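Local structure of Esterase/lipase (Lactobacillus rhamnosus, 4N5H) at residues I158-E163 / L230-F235. The protein probably hydrolyses carboxylic esters, and may also transfer acyl groups, as an esterase of the alpha/beta-hydrolase fold. The protein carries 1 engineered substitution. Sequence-based numbering, arbitrary orientation. Where two conformers were deposited one is given.
Sequences IQQSAE and LDLPPF
Q160 lays its aliphatic chain against L232 and the backbone of D231, on the surface of the alpha/beta-hydrolase fold, where the turn linking helices 147-158 and 162-168 meets the loop leading into strand 235-240. Its CG lies 3.7 Å from L232 CD2, the two side chains crossing at a slant, and also 3.7 Å from D231 O. Farther out the amide meets the proline ring tip to tip, Q160 NE2 standing 3.9 Å from P233 CD. No hydrogen bond joins the two segments; the chain bends at chi2 (-44°), placing CD so that NE2 can donate back to A156 O. An alanine here would remove the chain from CG outward and would probably leave L232 CD2 and P233 CD without these neighbours and A156 O without this donor. One residue along in each segment, L230 CD2 approaches S161 CB at 3.8 Å, while L230 and L232 both touch C157. A type I turn from I158 to S161, closed by the S161 N to I158 O hydrogen bond (3.1 Å), carries Q160 and S161. S161 is the N-cap of helix 162-168, its OG anti to the backbone N (chi1 166°), placed to accept a hydrogen bond from L164 N.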
ATOM      1  N   ILE A 158      26.643 -31.584  -7.685  1.00 12.39           N
ATOM      2  CA  ILE A 158      26.770 -31.492  -9.153  1.00 13.90           C
ATOM      3  C   ILE A 158      27.913 -30.599  -9.530  1.00 14.63           C
ATOM      4  O   ILE A 158      28.674 -30.907 -10.452  1.00 15.16           O
ATOM      5  CB  ILE A 158      25.457 -31.074  -9.827  1.00 14.53           C
ATOM      6  CG1 ILE A 158      24.359 -32.099  -9.573  1.00 16.15           C
ATOM      7  CG2 ILE A 158      25.643 -30.833 -11.327  1.00 15.99           C
ATOM      8  CD1 ILE A 158      22.963 -31.573  -9.747  1.00 17.46           C
ATOM      9  N   GLN A 159      28.106 -29.488  -8.851  1.00 13.93           N
ATOM     10  CA  GLN A 159      29.177 -28.599  -9.150  1.00 13.82           C
ATOM     11  C   GLN A 159      30.562 -29.269  -9.020  1.00 16.09           C
ATOM     12  O   GLN A 159      31.505 -28.780  -9.633  1.00 16.56           O
ATOM     13  CB  GLN A 159      29.045 -27.353  -8.260  1.00 14.70           C
ATOM     14  CG  GLN A 159      30.229 -26.412  -8.248  1.00 16.12           C
ATOM     15  CD  GLN A 159      30.474 -25.667  -9.552  1.00 16.64           C
ATOM     16  OE1 GLN A 159      29.647 -25.683 -10.445  1.00 15.54           O
ATOM     17  NE2 GLN A 159      31.595 -24.966  -9.625  1.00 17.64           N
ATOM     18  N   GLN A 160      30.686 -30.336  -8.211  1.00 16.49           N
ATOM     19  CA  GLN A 160      31.968 -30.953  -8.010  1.00 17.89           C
ATOM     20  C   GLN A 160      32.208 -32.143  -8.965  1.00 21.83           C
ATOM     21  O   GLN A 160      33.272 -32.745  -8.936  1.00 24.13           O
ATOM     22  CB  GLN A 160      32.063 -31.515  -6.595  1.00 19.32           C
ATOM     23  CG  GLN A 160      31.596 -30.699  -5.520  1.00 23.31           C
ATOM     24  CD  GLN A 160      32.029 -29.283  -5.618  1.00 26.13           C
ATOM     25  OE1 GLN A 160      33.143 -28.971  -6.105  1.00 29.69           O
ATOM     26  NE2 GLN A 160      31.093 -28.339  -5.128  1.00 26.67           N
ATOM     27  N   SER A 161      31.212 -32.561  -9.730  1.00 16.98           N
ATOM     28  CA  SER A 161      31.245 -33.864 -10.402  1.00 17.33           C
ATOM     29  C   SER A 161      30.965 -33.754 -11.899  1.00 17.32           C
ATOM     30  O   SER A 161      29.852 -33.426 -12.349  1.00 17.52           O
ATOM     31  CB  SER A 161      30.217 -34.791  -9.845  1.00 19.82           C
ATOM     32  OG  SER A 161      29.981 -35.947 -10.657  1.00 19.84           O
ATOM     33  N   ALA A 162      31.969 -34.083 -12.726  1.00 19.75           N
ATOM     34  CA  ALA A 162      31.772 -34.078 -14.182  1.00 20.71           C
ATOM     35  C   ALA A 162      30.651 -35.050 -14.621  1.00 16.49           C
ATOM     36  O   ALA A 162      29.819 -34.718 -15.495  1.00 18.47           O
ATOM     37  CB  ALA A 162      33.067 -34.509 -14.897  1.00 22.44           C
ATOM     38  N   GLU A 163      30.580 -36.203 -13.986  1.00 18.94           N
ATOM     39  CA  GLU A 163      29.582 -37.174 -14.328  1.00 20.94           C
ATOM     40  C   GLU A 163      28.151 -36.626 -14.043  1.00 20.29           C
ATOM     41  O   GLU A 163      27.197 -36.871 -14.791  1.00 17.53           O
ATOM     42  CB  GLU A 163      29.794 -38.466 -13.547  1.00 24.97           C
ATOM     43  CG  GLU A 163      28.785 -39.556 -13.884  1.00 33.21           C
ATOM     44  N   LEU A 230      32.738 -37.672  -3.504  1.00 25.07           N
ATOM     45  CA  LEU A 230      33.088 -36.346  -3.903  1.00 22.74           C
ATOM     46  C   LEU A 230      33.710 -35.606  -2.788  1.00 22.98           C
ATOM     47  O   LEU A 230      33.368 -35.859  -1.605  1.00 27.24           O
ATOM     48  CB  LEU A 230      31.806 -35.601  -4.312  1.00 21.24           C
ATOM     49  CG  LEU A 230      31.055 -36.134  -5.496  1.00 22.27           C
ATOM     50  CD1 LEU A 230      29.819 -35.252  -5.707  1.00 24.20           C
ATOM     51  CD2 LEU A 230      31.908 -36.161  -6.761  1.00 25.76           C
ATOM     52  N   ASP A 231      34.584 -34.671  -3.103  0.50 25.42           N
ATOM     53  CA  ASP A 231      35.107 -33.806  -2.082  0.50 24.82           C
ATOM     54  C   ASP A 231      34.253 -32.541  -2.125  0.50 23.64           C
ATOM     55  O   ASP A 231      34.227 -31.791  -3.122  0.50 24.94           O
ATOM     56  CB  ASP A 231      36.551 -33.460  -2.318  0.50 27.73           C
ATOM     57  CG  ASP A 231      37.499 -34.613  -2.000  0.50 27.56           C
ATOM     58  OD1 ASP A 231      37.121 -35.595  -1.322  0.50 30.77           O
ATOM     59  OD2 ASP A 231      38.635 -34.476  -2.445  0.50 37.29           O
ATOM     60  N   LEU A 232      33.550 -32.347  -1.033  1.00 22.12           N
ATOM     61  CA  LEU A 232      32.479 -31.311  -0.931  1.00 19.41           C
ATOM     62  C   LEU A 232      32.926 -30.134  -0.056  1.00 19.23           C
ATOM     63  O   LEU A 232      33.723 -30.253   0.856  1.00 19.57           O
ATOM     64  CB  LEU A 232      31.148 -31.952  -0.415  1.00 20.61           C
ATOM     65  CG  LEU A 232      30.510 -32.946  -1.360  1.00 22.79           C
ATOM     66  CD1 LEU A 232      29.399 -33.673  -0.679  1.00 24.49           C
ATOM     67  CD2 LEU A 232      29.940 -32.331  -2.694  1.00 23.78           C
ATOM     68  N   PRO A 233      32.245 -28.979  -0.247  1.00 18.58           N
ATOM     69  CA  PRO A 233      32.391 -27.965   0.743  1.00 19.53           C
ATOM     70  C   PRO A 233      31.816 -28.402   2.091  1.00 15.43           C
ATOM     71  O   PRO A 233      30.991 -29.346   2.177  1.00 15.69           O
ATOM     72  CB  PRO A 233      31.543 -26.783   0.150  1.00 20.11           C
ATOM     73  CG  PRO A 233      30.683 -27.385  -0.836  1.00 23.33           C
ATOM     74  CD  PRO A 233      31.222 -28.699  -1.254  1.00 21.96           C
ATOM     75  N   PRO A 234      32.078 -27.588   3.104  1.00 15.73           N
ATOM     76  CA  PRO A 234      31.396 -27.788   4.375  1.00 15.81           C
ATOM     77  C   PRO A 234      29.899 -27.372   4.290  1.00 16.22           C
ATOM     78  O   PRO A 234      29.554 -26.548   3.443  1.00 15.79           O
ATOM     79  CB  PRO A 234      32.097 -26.872   5.340  1.00 18.94           C
ATOM     80  CG  PRO A 234      33.109 -26.183   4.534  1.00 22.26           C
ATOM     81  CD  PRO A 234      32.942 -26.432   3.105  1.00 17.45           C
ATOM     82  N   PHE A 235      29.099 -28.088   5.068  1.00 15.01           N
ATOM     83  CA  PHE A 235      27.655 -27.904   5.179  1.00 14.33           C
ATOM     84  C   PHE A 235      27.310 -27.369   6.540  1.00 14.88           C
ATOM     85  O   PHE A 235      28.046 -27.531   7.554  1.00 13.83           O
ATOM     86  CB  PHE A 235      26.880 -29.152   4.962  1.00 13.49           C
ATOM     87  CG  PHE A 235      26.797 -29.562   3.487  1.00 14.31           C
ATOM     88  CD1 PHE A 235      27.898 -30.049   2.805  1.00 15.98           C
ATOM     89  CD2 PHE A 235      25.600 -29.444   2.764  1.00 14.53           C
ATOM     90  CE1 PHE A 235      27.806 -30.408   1.454  1.00 17.93           C
ATOM     91  CE2 PHE A 235      25.539 -29.844   1.465  1.00 15.98           C
ATOM     92  CZ  PHE A 235      26.620 -30.279   0.778  1.00 17.50           C
TER